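Side-chain contacts in signal recognition 54 kDa protein (PDB 3DM5), which is the SRP54 protein of an archaeal signal recognition particle, combining a helical bundle, a P-loop NTPase-type domain holding GDP and a signal peptide binding domain: residues I78-L83 with R288-L293; H194-A199 with A232-E237; G242-T247 with S260-T265. All coordinates share one frame; numbering follows the deposited sequence.

Contact 1: I78-L83 with R288-L293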
ATOM      1  N   ILE A  78       2.469  28.155 -12.518  1.00 51.43           N
ATOM      2  CA  ILE A  78       3.250  27.468 -13.542  1.00 56.88           C
ATOM      3  C   ILE A  78       2.866  25.982 -13.684  1.00 54.60           C
ATOM      4  O   ILE A  78       2.584  25.505 -14.781  1.00 48.51           O
ATOM      5  CB  ILE A  78       4.754  27.569 -13.239  1.00 53.17           C
ATOM      6  CG1 ILE A  78       5.191  29.041 -13.243  1.00 56.18           C
ATOM      7  CG2 ILE A  78       5.532  26.756 -14.248  1.00 53.96           C
ATOM      8  CD1 ILE A  78       6.645  29.269 -12.840  1.00 54.18           C
ATOM      9  N   VAL A  79       2.859  25.259 -12.568  1.00 47.31           N
ATOM     10  CA  VAL A  79       2.437  23.868 -12.555  1.00 44.87           C
ATOM     11  C   VAL A  79       1.026  23.683 -13.136  1.00 46.14           C
ATOM     12  O   VAL A  79       0.809  22.798 -13.948  1.00 46.14           O
ATOM     13  CB  VAL A  79       2.499  23.281 -11.119  1.00 47.32           C
ATOM     14  CG1 VAL A  79       1.835  21.907 -11.027  1.00 32.99           C
ATOM     15  CG2 VAL A  79       3.909  23.182 -10.663  1.00 40.38           C
ATOM     16  N   TYR A  80       0.063  24.493 -12.709  1.00 43.08           N
ATOM     17  CA  TYR A  80      -1.312  24.330 -13.166  1.00 41.96           C
ATOM     18  C   TYR A  80      -1.407  24.503 -14.665  1.00 48.45           C
ATOM     19  O   TYR A  80      -2.157  23.795 -15.335  1.00 44.58           O
ATOM     20  CB  TYR A  80      -2.213  25.349 -12.506  1.00 36.21           C
ATOM     21  CG  TYR A  80      -3.574  25.468 -13.139  1.00 42.18           C
ATOM     22  CD1 TYR A  80      -3.980  26.640 -13.763  1.00 42.17           C
ATOM     23  CD2 TYR A  80      -4.468  24.422 -13.088  1.00 41.96           C
ATOM     24  CE1 TYR A  80      -5.252  26.755 -14.319  1.00 43.18           C
ATOM     25  CE2 TYR A  80      -5.738  24.531 -13.642  1.00 47.32           C
ATOM     26  CZ  TYR A  80      -6.124  25.693 -14.256  1.00 43.91           C
ATOM     27  OH  TYR A  80      -7.389  25.772 -14.811  1.00 47.37           O
ATOM     28  N   GLU A  81      -0.634  25.455 -15.174  1.00 45.88           N
ATOM     29  CA  GLU A  81      -0.698  25.874 -16.566  1.00 46.21           C
ATOM     30  C   GLU A  81       0.011  24.880 -17.479  1.00 48.79           C
ATOM     31  O   GLU A  81      -0.478  24.545 -18.563  1.00 48.38           O
ATOM     32  CB  GLU A  81      -0.110  27.282 -16.700  1.00 47.02           C
ATOM     33  CG  GLU A  81       0.287  27.700 -18.104  1.00 68.53           C
ATOM     34  CD  GLU A  81       0.895  29.095 -18.132  1.00 87.67           C
ATOM     35  OE1 GLU A  81       1.238  29.568 -19.243  1.00 87.07           O
ATOM     36  OE2 GLU A  81       1.029  29.710 -17.041  1.00 74.94           O
ATOM     37  N   GLU A  82       1.159  24.400 -17.027  1.00 46.23           N
ATOM     38  CA  GLU A  82       1.880  23.364 -17.747  1.00 46.54           C
ATOM     39  C   GLU A  82       1.083  22.051 -17.852  1.00 48.32           C
ATOM     40  O   GLU A  82       0.984  21.469 -18.942  1.00 48.81           O
ATOM     41  CB  GLU A  82       3.258  23.141 -17.126  1.00 51.18           C
ATOM     42  CG  GLU A  82       4.218  24.259 -17.441  1.00 57.82           C
ATOM     43  CD  GLU A  82       4.244  24.592 -18.926  1.00 65.54           C
ATOM     44  OE1 GLU A  82       4.269  23.655 -19.762  1.00 61.09           O
ATOM     45  OE2 GLU A  82       4.241  25.798 -19.254  1.00 66.75           O
ATOM     46  N   LEU A  83       0.516  21.603 -16.731  1.00 42.72           N
ATOM     47  CA  LEU A  83      -0.291  20.395 -16.698  1.00 36.84           C
ATOM     48  C   LEU A  83      -1.516  20.531 -17.593  1.00 42.26           C
ATOM     49  O   LEU A  83      -1.896  19.587 -18.268  1.00 44.57           O
ATOM     50  CB  LEU A  83      -0.722  20.038 -15.259  1.00 43.86           C
ATOM     51  CG  LEU A  83       0.265  19.194 -14.440  1.00 52.60           C
ATOM     52  CD1 LEU A  83      -0.274  18.878 -13.043  1.00 46.45           C
ATOM     53  CD2 LEU A  83       0.606  17.906 -15.178  1.00 46.66           C
ATOM     54  N   ARG A 288     -10.423  22.580 -16.425  1.00 43.06           N
ATOM     55  CA  ARG A 288     -11.322  22.218 -15.336  1.00 41.72           C
ATOM     56  C   ARG A 288     -10.932  20.878 -14.743  1.00 47.56           C
ATOM     57  O   ARG A 288     -10.997  20.673 -13.533  1.00 46.39           O
ATOM     58  CB  ARG A 288     -12.745  22.091 -15.858  1.00 48.00           C
ATOM     59  CG  ARG A 288     -13.209  23.260 -16.667  1.00 58.01           C
ATOM     60  CD  ARG A 288     -14.024  24.201 -15.831  1.00 63.94           C
ATOM     61  NE  ARG A 288     -13.988  25.545 -16.388  1.00 73.11           N
ATOM     62  CZ  ARG A 288     -14.425  26.626 -15.752  1.00 78.96           C
ATOM     63  NH1 ARG A 288     -14.946  26.518 -14.534  1.00 73.93           N
ATOM     64  NH2 ARG A 288     -14.345  27.814 -16.337  1.00 76.37           N
ATOM     65  N   PHE A 289     -10.550  19.952 -15.615  1.00 45.43           N
ATOM     66  CA  PHE A 289     -10.136  18.628 -15.188  1.00 47.10           C
ATOM     67  C   PHE A 289      -8.837  18.724 -14.380  1.00 46.42           C
ATOM     68  O   PHE A 289      -8.751  18.211 -13.271  1.00 39.54           O
ATOM     69  CB  PHE A 289      -9.992  17.736 -16.407  1.00 40.16           C
ATOM     70  CG  PHE A 289      -9.482  16.356 -16.111  1.00 43.75           C
ATOM     71  CD1 PHE A 289     -10.368  15.322 -15.858  1.00 39.43           C
ATOM     72  CD2 PHE A 289      -8.112  16.077 -16.153  1.00 36.45           C
ATOM     73  CE1 PHE A 289      -9.908  14.040 -15.612  1.00 38.08           C
ATOM     74  CE2 PHE A 289      -7.647  14.805 -15.915  1.00 34.61           C
ATOM     75  CZ  PHE A 289      -8.555  13.779 -15.642  1.00 36.58           C
ATOM     76  N   VAL A 290      -7.838  19.402 -14.927  1.00 39.44           N
ATOM     77  CA  VAL A 290      -6.559  19.538 -14.241  1.00 42.14           C
ATOM     78  C   VAL A 290      -6.735  20.297 -12.934  1.00 48.11           C
ATOM     79  O   VAL A 290      -5.990  20.099 -11.978  1.00 48.03           O
ATOM     80  CB  VAL A 290      -5.536  20.264 -15.118  1.00 31.30           C
ATOM     81  CG1 VAL A 290      -4.397  20.805 -14.284  1.00 37.95           C
ATOM     82  CG2 VAL A 290      -5.016  19.326 -16.150  1.00 40.49           C
ATOM     83  N   SER A 291      -7.735  21.162 -12.891  1.00 47.49           N
ATOM     84  CA  SER A 291      -8.057  21.884 -11.673  1.00 42.89           C
ATOM     85  C   SER A 291      -8.643  20.983 -10.571  1.00 47.71           C
ATOM     86  O   SER A 291      -8.260  21.124  -9.416  1.00 46.14           O
ATOM     87  CB  SER A 291      -8.986  23.064 -11.983  1.00 43.16           C
ATOM     88  OG  SER A 291      -9.282  23.813 -10.822  1.00 46.56           O
ATOM     89  N   ARG A 292      -9.566  20.073 -10.906  1.00 45.95           N
ATOM     90  CA  ARG A 292     -10.035  19.081  -9.916  1.00 48.21           C
ATOM     91  C   ARG A 292      -8.889  18.145  -9.533  1.00 52.25           C
ATOM     92  O   ARG A 292      -8.685  17.834  -8.359  1.00 52.69           O
ATOM     93  CB  ARG A 292     -11.197  18.238 -10.435  1.00 52.69           C
ATOM     94  CG  ARG A 292     -12.159  18.975 -11.318  1.00 65.63           C
ATOM     95  CD  ARG A 292     -13.253  19.658 -10.525  1.00 86.02           C
ATOM     96  NE  ARG A 292     -14.346  18.744 -10.207  1.00 97.97           N
ATOM     97  CZ  ARG A 292     -15.596  19.133  -9.967  1.00105.17           C
ATOM     98  NH1 ARG A 292     -15.909  20.425 -10.016  1.00 98.13           N
ATOM     99  NH2 ARG A 292     -16.537  18.235  -9.685  1.00 98.72           N
ATOM    100  N   LEU A 293      -8.145  17.698 -10.539  1.00 47.43           N
ATOM    101  CA  LEU A 293      -6.979  16.869 -10.320  1.00 53.13           C
ATOM    102  C   LEU A 293      -6.112  17.457  -9.205  1.00 58.25           C
ATOM    103  O   LEU A 293      -5.898  16.795  -8.190  1.00 59.13           O
ATOM    104  CB  LEU A 293      -6.177  16.689 -11.619  1.00 47.89           C
ATOM    105  CG  LEU A 293      -5.091  15.608 -11.634  1.00 49.13           C
ATOM    106  CD1 LEU A 293      -5.689  14.216 -11.478  1.00 43.01           C
ATOM    107  CD2 LEU A 293      -4.279  15.695 -12.919  1.00 40.42           C
TER
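Helices 71-86 and 286-293 meet where Leu83 and Val290 bring their CA atoms to 6.8 Å; here their short axes come within 9.7 Å of each other at 133°, a steeply inclined, roughly antiparallel crossing that packs a helix of the helical bundle against one of the NTPase-type domain. Val290 carries most of the contact. Its CG1 methyl, turned anti to the backbone N (chi1 161°), enters the angle between two residues of the other helix, 3.8 Å from Tyr80 CD2 and 3.9 Å from Leu83 CB. The second methyl, CG2, takes a different neighbour and lies 3.8 Å from Leu83 O, against the backbone rather than the side chain. A short, branched valine suits this place because each methyl finds a separate surface at close range.

Tyr80 approaches from one turn earlier. With CG anti to its own N (chi1 167°), the ring swings across to helix 286-293, and its CE2 comes 3.9 Å from Ser291 CB; the backbone N of Ser291 lies in the ring plane at the same edge, while Val290 CG1 is met obliquely. Ile315 of the second subunit packs on the same tyrosine. Leu294 packs on Leu83, and Leu87 on Val290.

The two helices are thus joined across these segments by dispersion and hydrophobic burial. Tyrosine suits its place because one flank of its ring packs on Val290 and Ser291, while its hydroxyl is satisfied by Pro287 O, which probably helps hold the ring in place.

Contact 2: H194-A199 with A232-E237. With SO4 (sulfate ion), chain G.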
ATOM      1  N   HIS A 194     -10.271  -7.244 -32.942  1.00 67.58           N
ATOM      2  CA  HIS A 194      -9.418  -7.586 -31.810  1.00 68.10           C
ATOM      3  C   HIS A 194      -8.386  -6.516 -31.490  1.00 60.62           C
ATOM      4  O   HIS A 194      -8.261  -6.090 -30.349  1.00 60.61           O
ATOM      5  CB  HIS A 194      -8.757  -8.947 -31.987  1.00 65.71           C
ATOM      6  CG  HIS A 194      -9.359 -10.013 -31.124  1.00 89.21           C
ATOM      7  ND1 HIS A 194     -10.489 -10.710 -31.479  1.00 91.32           N
ATOM      8  CD2 HIS A 194      -8.981 -10.489 -29.910  1.00 99.62           C
ATOM      9  CE1 HIS A 194     -10.784 -11.583 -30.525  1.00106.34           C
ATOM     10  NE2 HIS A 194      -9.884 -11.464 -29.566  1.00118.67           N
ATOM     11  N   LYS A 195      -7.644  -6.085 -32.496  1.00 60.23           N
ATOM     12  CA  LYS A 195      -6.735  -4.967 -32.310  1.00 66.22           C
ATOM     13  C   LYS A 195      -7.026  -3.867 -33.310  1.00 63.49           C
ATOM     14  O   LYS A 195      -7.896  -4.008 -34.181  1.00 57.36           O
ATOM     15  CB  LYS A 195      -5.277  -5.420 -32.392  1.00 72.45           C
ATOM     16  CG  LYS A 195      -5.097  -6.766 -33.066  1.00 84.94           C
ATOM     17  CD  LYS A 195      -3.662  -7.261 -32.935  1.00 99.54           C
ATOM     18  CE  LYS A 195      -3.379  -7.830 -31.552  1.00100.99           C
ATOM     19  NZ  LYS A 195      -2.000  -8.409 -31.481  1.00102.68           N
ATOM     20  N   GLU A 196      -6.317  -2.755 -33.156  1.00 60.76           N
ATOM     21  CA  GLU A 196      -6.478  -1.647 -34.073  1.00 63.90           C
ATOM     22  C   GLU A 196      -5.515  -1.841 -35.229  1.00 56.02           C
ATOM     23  O   GLU A 196      -4.522  -1.126 -35.365  1.00 61.66           O
ATOM     24  CB  GLU A 196      -6.238  -0.315 -33.371  1.00 55.68           C
ATOM     25  CG  GLU A 196      -6.367   0.874 -34.308  1.00 53.76           C
ATOM     26  CD  GLU A 196      -6.284   2.197 -33.593  1.00 57.71           C
ATOM     27  OE1 GLU A 196      -6.559   2.250 -32.374  1.00 65.72           O
ATOM     28  OE2 GLU A 196      -5.950   3.194 -34.256  1.00 49.54           O
ATOM     29  N   ASP A 197      -5.814  -2.824 -36.065  1.00 53.54           N
ATOM     30  CA  ASP A 197      -4.933  -3.160 -37.175  1.00 67.73           C
ATOM     31  C   ASP A 197      -5.353  -2.444 -38.458  1.00 67.99           C
ATOM     32  O   ASP A 197      -6.328  -1.696 -38.464  1.00 60.49           O
ATOM     33  CB  ASP A 197      -4.886  -4.673 -37.372  1.00 59.92           C
ATOM     34  CG  ASP A 197      -6.266  -5.301 -37.436  1.00 64.42           C
ATOM     35  OD1 ASP A 197      -7.237  -4.589 -37.748  1.00 66.28           O
ATOM     36  OD2 ASP A 197      -6.379  -6.517 -37.173  1.00 71.68           O
ATOM     37  N   LYS A 198      -4.616  -2.659 -39.540  1.00 64.75           N
ATOM     38  CA  LYS A 198      -4.957  -2.017 -40.800  1.00 70.72           C
ATOM     39  C   LYS A 198      -6.399  -2.324 -41.218  1.00 69.77           C
ATOM     40  O   LYS A 198      -7.096  -1.448 -41.726  1.00 68.17           O
ATOM     41  CB  LYS A 198      -3.970  -2.396 -41.903  1.00 75.78           C
ATOM     42  CG  LYS A 198      -2.574  -1.834 -41.689  1.00 77.03           C
ATOM     43  CD  LYS A 198      -1.666  -2.170 -42.856  1.00 99.09           C
ATOM     44  CE  LYS A 198      -1.691  -3.663 -43.181  1.00102.77           C
ATOM     45  NZ  LYS A 198      -0.531  -4.081 -44.030  1.00116.33           N
ATOM     46  N   ALA A 199      -6.858  -3.553 -40.990  1.00 62.69           N
ATOM     47  CA  ALA A 199      -8.246  -3.890 -41.310  1.00 62.61           C
ATOM     48  C   ALA A 199      -9.202  -2.890 -40.692  1.00 65.14           C
ATOM     49  O   ALA A 199     -10.075  -2.360 -41.372  1.00 63.94           O
ATOM     50  CB  ALA A 199      -8.605  -5.290 -40.854  1.00 50.72           C
ATOM     51  N   ALA A 232      -4.152   6.334 -31.044  1.00 45.32           N
ATOM     52  CA  ALA A 232      -4.733   7.645 -31.341  1.00 40.57           C
ATOM     53  C   ALA A 232      -4.117   8.216 -32.609  1.00 47.29           C
ATOM     54  O   ALA A 232      -4.808   8.781 -33.464  1.00 42.92           O
ATOM     55  CB  ALA A 232      -4.520   8.607 -30.183  1.00 33.82           C
ATOM     56  N   LEU A 233      -2.805   8.059 -32.720  1.00 45.74           N
ATOM     57  CA  LEU A 233      -2.058   8.624 -33.825  1.00 47.80           C
ATOM     58  C   LEU A 233      -2.466   8.003 -35.158  1.00 51.83           C
ATOM     59  O   LEU A 233      -2.693   8.731 -36.132  1.00 45.72           O
ATOM     60  CB  LEU A 233      -0.559   8.437 -33.608  1.00 45.61           C
ATOM     61  CG  LEU A 233       0.313   9.656 -33.934  1.00 53.08           C
ATOM     62  CD1 LEU A 233       1.679   9.236 -34.415  1.00 46.23           C
ATOM     63  CD2 LEU A 233      -0.341  10.541 -34.958  1.00 41.45           C
ATOM     64  N   ALA A 234      -2.534   6.670 -35.213  1.00 41.69           N
ATOM     65  CA  ALA A 234      -2.907   6.001 -36.462  1.00 44.33           C
ATOM     66  C   ALA A 234      -4.297   6.457 -36.891  1.00 50.17           C
ATOM     67  O   ALA A 234      -4.516   6.817 -38.041  1.00 59.34           O
ATOM     68  CB  ALA A 234      -2.839   4.483 -36.344  1.00 35.86           C
ATOM     69  N   PHE A 235      -5.230   6.446 -35.948  1.00 45.28           N
ATOM     70  CA  PHE A 235      -6.575   6.939 -36.176  1.00 43.38           C
ATOM     71  C   PHE A 235      -6.591   8.387 -36.689  1.00 45.74           C
ATOM     72  O   PHE A 235      -7.172   8.673 -37.733  1.00 45.24           O
ATOM     73  CB  PHE A 235      -7.369   6.817 -34.871  1.00 37.61           C
ATOM     74  CG  PHE A 235      -8.742   7.432 -34.920  1.00 31.13           C
ATOM     75  CD1 PHE A 235      -9.805   6.750 -35.493  1.00 31.18           C
ATOM     76  CD2 PHE A 235      -8.971   8.680 -34.359  1.00 26.62           C
ATOM     77  CE1 PHE A 235     -11.071   7.313 -35.520  1.00 32.59           C
ATOM     78  CE2 PHE A 235     -10.218   9.247 -34.380  1.00 35.11           C
ATOM     79  CZ  PHE A 235     -11.274   8.572 -34.962  1.00 33.57           C
ATOM     80  N   LYS A 236      -5.959   9.294 -35.947  1.00 40.11           N
ATOM     81  CA  LYS A 236      -5.960  10.712 -36.288  1.00 44.62           C
ATOM     82  C   LYS A 236      -5.420  10.973 -37.692  1.00 52.99           C
ATOM     83  O   LYS A 236      -5.663  12.032 -38.278  1.00 53.04           O
ATOM     84  CB  LYS A 236      -5.123  11.502 -35.280  1.00 44.53           C
ATOM     85  CG  LYS A 236      -5.159  13.002 -35.497  1.00 48.64           C
ATOM     86  CD  LYS A 236      -4.002  13.726 -34.797  1.00 45.76           C
ATOM     87  CE  LYS A 236      -3.924  15.165 -35.297  1.00 53.37           C
ATOM     88  NZ  LYS A 236      -3.007  16.036 -34.517  1.00 72.45           N
ATOM     89  N   GLU A 237      -4.678  10.006 -38.218  1.00 49.44           N
ATOM     90  CA  GLU A 237      -4.086  10.115 -39.541  1.00 44.68           C
ATOM     91  C   GLU A 237      -4.997   9.524 -40.629  1.00 48.79           C
ATOM     92  O   GLU A 237      -4.837   9.833 -41.796  1.00 55.31           O
ATOM     93  CB  GLU A 237      -2.720   9.433 -39.562  1.00 40.09           C
ATOM     94  CG  GLU A 237      -1.567  10.294 -38.957  1.00 45.47           C
ATOM     95  CD  GLU A 237      -0.286   9.474 -38.678  1.00 60.88           C
ATOM     96  OE1 GLU A 237      -0.328   8.214 -38.741  1.00 52.06           O
ATOM     97  OE2 GLU A 237       0.762  10.093 -38.384  1.00 61.04           O
TER
HETATM   98  S   SO4 G 448      -1.265  -4.836 -39.451  1.00105.06           S
HETATM   99  O1  SO4 G 448      -2.409  -5.673 -39.833  1.00 89.75           O
HETATM  100  O2  SO4 G 448      -1.716  -3.599 -38.807  1.00 87.20           O
HETATM  101  O3  SO4 G 448      -0.418  -5.588 -38.532  1.00101.54           O
HETATM  102  O4  SO4 G 448      -0.493  -4.491 -40.642  1.00112.03           O
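Glu196 reaches helix 228-237 with one carboxylate oxygen, OE2, which stands 4.0 Å from Ala234 CB and 3.9 Å from Phe235 CB. The same oxygen is 3.7 Å from Phe235 N, too far for a hydrogen bond, so the touch is van der Waals packing. The carboxylate and the phenyl ring are turned 86° apart, and the two side chains cross at about a right angle. Alanine suits the near side of the helix because its single methyl lets the carboxylate come close. Phe235, by contrast, carries its ring away from Glu196 toward the sheet.

The reach of Glu196 comes from its extended chain, with CG anti to the backbone N; a long glutamate can span from the loop to the helix. Its backbone is the centre of an inverse gamma turn, closed by a weak bond from Asp197 N to Lys195 O, which bends the loop before helix 198-211. Asp197 then serves as N-cap: chi1 of 50° brings its carboxylate back over the helix start, where OD1 accepts from Leu200 N while OD2 forms a salt bridge with Arg193. A short acidic side chain is well suited to that role. At the same helix start Lys198 N donates to O2 of a sulfate ion at 3.1 Å, with an N-H...O angle of 148°; the sulfate, probably from the crystallisation liquor, may also be drawn by the partial positive charge of the helix N-terminus and by the lysine.

The loop leading into helix 198-211, just past the DTAGR sequence characteristic of SRP-type P-loop proteins, thus lies lightly against the side of helix 228-237. Leu218 of strand 215-221 touches both Glu196 and Phe235, and Val216 touches the phenylalanine.

Contact 3: G242-T247 with S260-T265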
ATOM      1  N   GLY A 242     -11.561  13.353 -36.746  1.00 36.17           N
ATOM      2  CA  GLY A 242     -11.512  12.407 -35.648  1.00 43.47           C
ATOM      3  C   GLY A 242     -11.444  13.053 -34.278  1.00 44.58           C
ATOM      4  O   GLY A 242     -10.827  14.100 -34.103  1.00 54.42           O
ATOM      5  N   SER A 243     -12.106  12.435 -33.307  1.00 45.84           N
ATOM      6  CA  SER A 243     -11.920  12.773 -31.890  1.00 42.18           C
ATOM      7  C   SER A 243     -11.873  11.505 -31.062  1.00 41.53           C
ATOM      8  O   SER A 243     -12.034  10.400 -31.585  1.00 41.18           O
ATOM      9  CB  SER A 243     -13.051  13.660 -31.373  1.00 43.61           C
ATOM     10  OG  SER A 243     -14.290  12.963 -31.402  1.00 51.91           O
ATOM     11  N   ILE A 244     -11.697  11.658 -29.757  1.00 44.77           N
ATOM     12  CA  ILE A 244     -11.426  10.506 -28.904  1.00 41.12           C
ATOM     13  C   ILE A 244     -12.271  10.551 -27.648  1.00 40.85           C
ATOM     14  O   ILE A 244     -12.449  11.616 -27.044  1.00 42.18           O
ATOM     15  CB  ILE A 244      -9.926  10.517 -28.462  1.00 47.26           C
ATOM     16  CG1 ILE A 244      -9.002  10.796 -29.650  1.00 31.14           C
ATOM     17  CG2 ILE A 244      -9.541   9.228 -27.735  1.00 38.24           C
ATOM     18  CD1 ILE A 244      -8.794   9.607 -30.512  1.00 30.64           C
ATOM     19  N   ILE A 245     -12.802   9.399 -27.259  1.00 37.92           N
ATOM     20  CA  ILE A 245     -13.295   9.230 -25.911  1.00 38.20           C
ATOM     21  C   ILE A 245     -12.417   8.199 -25.223  1.00 43.24           C
ATOM     22  O   ILE A 245     -12.135   7.136 -25.777  1.00 38.56           O
ATOM     23  CB  ILE A 245     -14.753   8.777 -25.866  1.00 39.31           C
ATOM     24  CG1 ILE A 245     -15.657   9.922 -26.328  1.00 34.90           C
ATOM     25  CG2 ILE A 245     -15.131   8.337 -24.437  1.00 34.84           C
ATOM     26  CD1 ILE A 245     -17.087   9.485 -26.664  1.00 37.03           C
ATOM     27  N   VAL A 246     -11.959   8.535 -24.030  1.00 37.21           N
ATOM     28  CA  VAL A 246     -11.115   7.641 -23.254  1.00 42.85           C
ATOM     29  C   VAL A 246     -11.932   7.037 -22.125  1.00 36.62           C
ATOM     30  O   VAL A 246     -12.519   7.774 -21.318  1.00 38.49           O
ATOM     31  CB  VAL A 246      -9.909   8.398 -22.691  1.00 44.22           C
ATOM     32  CG1 VAL A 246      -9.058   7.480 -21.853  1.00 33.94           C
ATOM     33  CG2 VAL A 246      -9.109   8.977 -23.842  1.00 35.47           C
ATOM     34  N   THR A 247     -12.012   5.709 -22.075  1.00 33.59           N
ATOM     35  CA  THR A 247     -12.882   5.058 -21.092  1.00 36.08           C
ATOM     36  C   THR A 247     -12.101   4.511 -19.898  1.00 42.84           C
ATOM     37  O   THR A 247     -10.868   4.455 -19.930  1.00 35.78           O
ATOM     38  CB  THR A 247     -13.651   3.879 -21.690  1.00 35.25           C
ATOM     39  OG1 THR A 247     -12.712   2.949 -22.238  1.00 40.15           O
ATOM     40  CG2 THR A 247     -14.612   4.346 -22.753  1.00 41.97           C
ATOM     41  N   SER A 260      -2.516  11.789 -21.318  1.00 38.08           N
ATOM     42  CA  SER A 260      -1.327  12.515 -21.724  1.00 44.09           C
ATOM     43  C   SER A 260      -0.839  12.004 -23.083  1.00 46.01           C
ATOM     44  O   SER A 260      -0.347  12.762 -23.928  1.00 42.72           O
ATOM     45  CB  SER A 260      -0.241  12.383 -20.657  1.00 37.98           C
ATOM     46  OG  SER A 260       0.071  11.021 -20.436  1.00 52.00           O
ATOM     47  N   ALA A 261      -1.011  10.709 -23.294  1.00 41.15           N
ATOM     48  CA  ALA A 261      -0.589  10.067 -24.536  1.00 41.76           C
ATOM     49  C   ALA A 261      -1.412  10.538 -25.747  1.00 46.53           C
ATOM     50  O   ALA A 261      -0.862  10.916 -26.776  1.00 43.33           O
ATOM     51  CB  ALA A 261      -0.667   8.563 -24.392  1.00 31.34           C
ATOM     52  N   VAL A 262      -2.734  10.500 -25.596  1.00 41.77           N
ATOM     53  CA  VAL A 262      -3.668  10.964 -26.600  1.00 34.15           C
ATOM     54  C   VAL A 262      -3.500  12.454 -26.846  1.00 41.85           C
ATOM     55  O   VAL A 262      -3.567  12.908 -27.982  1.00 45.98           O
ATOM     56  CB  VAL A 262      -5.145  10.678 -26.204  1.00 37.25           C
ATOM     57  CG1 VAL A 262      -6.091  11.495 -27.062  1.00 41.47           C
ATOM     58  CG2 VAL A 262      -5.470   9.197 -26.331  1.00 33.94           C
ATOM     59  N   ALA A 263      -3.260  13.222 -25.794  1.00 37.37           N
ATOM     60  CA  ALA A 263      -3.111  14.655 -25.975  1.00 37.46           C
ATOM     61  C   ALA A 263      -1.797  15.008 -26.715  1.00 46.74           C
ATOM     62  O   ALA A 263      -1.678  16.058 -27.360  1.00 44.43           O
ATOM     63  CB  ALA A 263      -3.203  15.370 -24.643  1.00 30.41           C
ATOM     64  N   ALA A 264      -0.814  14.122 -26.612  1.00 46.98           N
ATOM     65  CA  ALA A 264       0.483  14.355 -27.213  1.00 44.05           C
ATOM     66  C   ALA A 264       0.294  14.211 -28.704  1.00 49.09           C
ATOM     67  O   ALA A 264       1.143  14.553 -29.523  1.00 46.46           O
ATOM     68  CB  ALA A 264       1.468  13.335 -26.718  1.00 40.77           C
ATOM     69  N   THR A 265      -0.860  13.695 -29.047  1.00 48.93           N
ATOM     70  CA  THR A 265      -1.103  13.267 -30.390  1.00 43.45           C
ATOM     71  C   THR A 265      -1.748  14.402 -31.182  1.00 47.13           C
ATOM     72  O   THR A 265      -1.678  14.426 -32.407  1.00 47.66           O
ATOM     73  CB  THR A 265      -2.031  12.076 -30.328  1.00 44.45           C
ATOM     74  OG1 THR A 265      -1.387  10.924 -30.890  1.00 52.82           O
ATOM     75  CG2 THR A 265      -3.366  12.408 -30.987  1.00 33.91           C
TER
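Val262 faces strand 242-247 with both methyls; CG1 packs on Ile244, while CG2 sits between Ile244 and Val246. CG1 meets the broad root of the isoleucine: it lies 4.0 Å from Ile244 CG1 and 4.2 Å from both Ile244 CB and Ile244 CG2, so it rests over the branch point instead of touching one tip. The two side chains run past each other in opposite directions. The orientation of the valine follows from chi1 of 164°, which sets CG1 anti to its backbone N and leaves CG2 beside that N. There Val262 CG2 borders Ile244 CG2 on one hand and Val246 CG2 on the other, the latter a looser contact at 4.4 Å.

Ile244 and Val246 are two residues apart, and strand alternation puts both on the face that the helix covers. Beta-branched residues suit an extended strand, and their bulk close to the backbone gives the helix a compact surface on which to lie. Ile220 and Ile269 from the adjoining strands also touch Val262, while Phe235 of helix 228-237 touches Ile244.

At the strand's end, Thr247 OG1 lies within hydrogen-bonding reach of two carbonyl oxygens, Ser111 O and Ile220 O. Strand 242-247, helix 255-263 and strand 269-273 make up a beta-alpha-beta unit with parallel strands, and this apolar packing of helix on sheet is what such a crossover, here in a P-loop NTPase-type domain, is built on.

Contacts 2 and 3 lie side by side in the NTPase-type domain, their centres about 13 Å apart. They meet directly: Lys236 NZ probably hydrogen-bonds to Thr265 O at 3.0 Å, and Phe235 CE2 packs 3.5 Å from Ser243 O, so helix 228-237 serves both. Contact 1 joins this domain to the helical bundle; its centre is about 17 Å from that of contact 3 and about 30 Å from that of contact 2, and the chain loop it closes encloses both. Bound GDP lies about 8 Å from the side chain of Val246 in contact 3 and about 12 Å from that of Glu196 in contact 2.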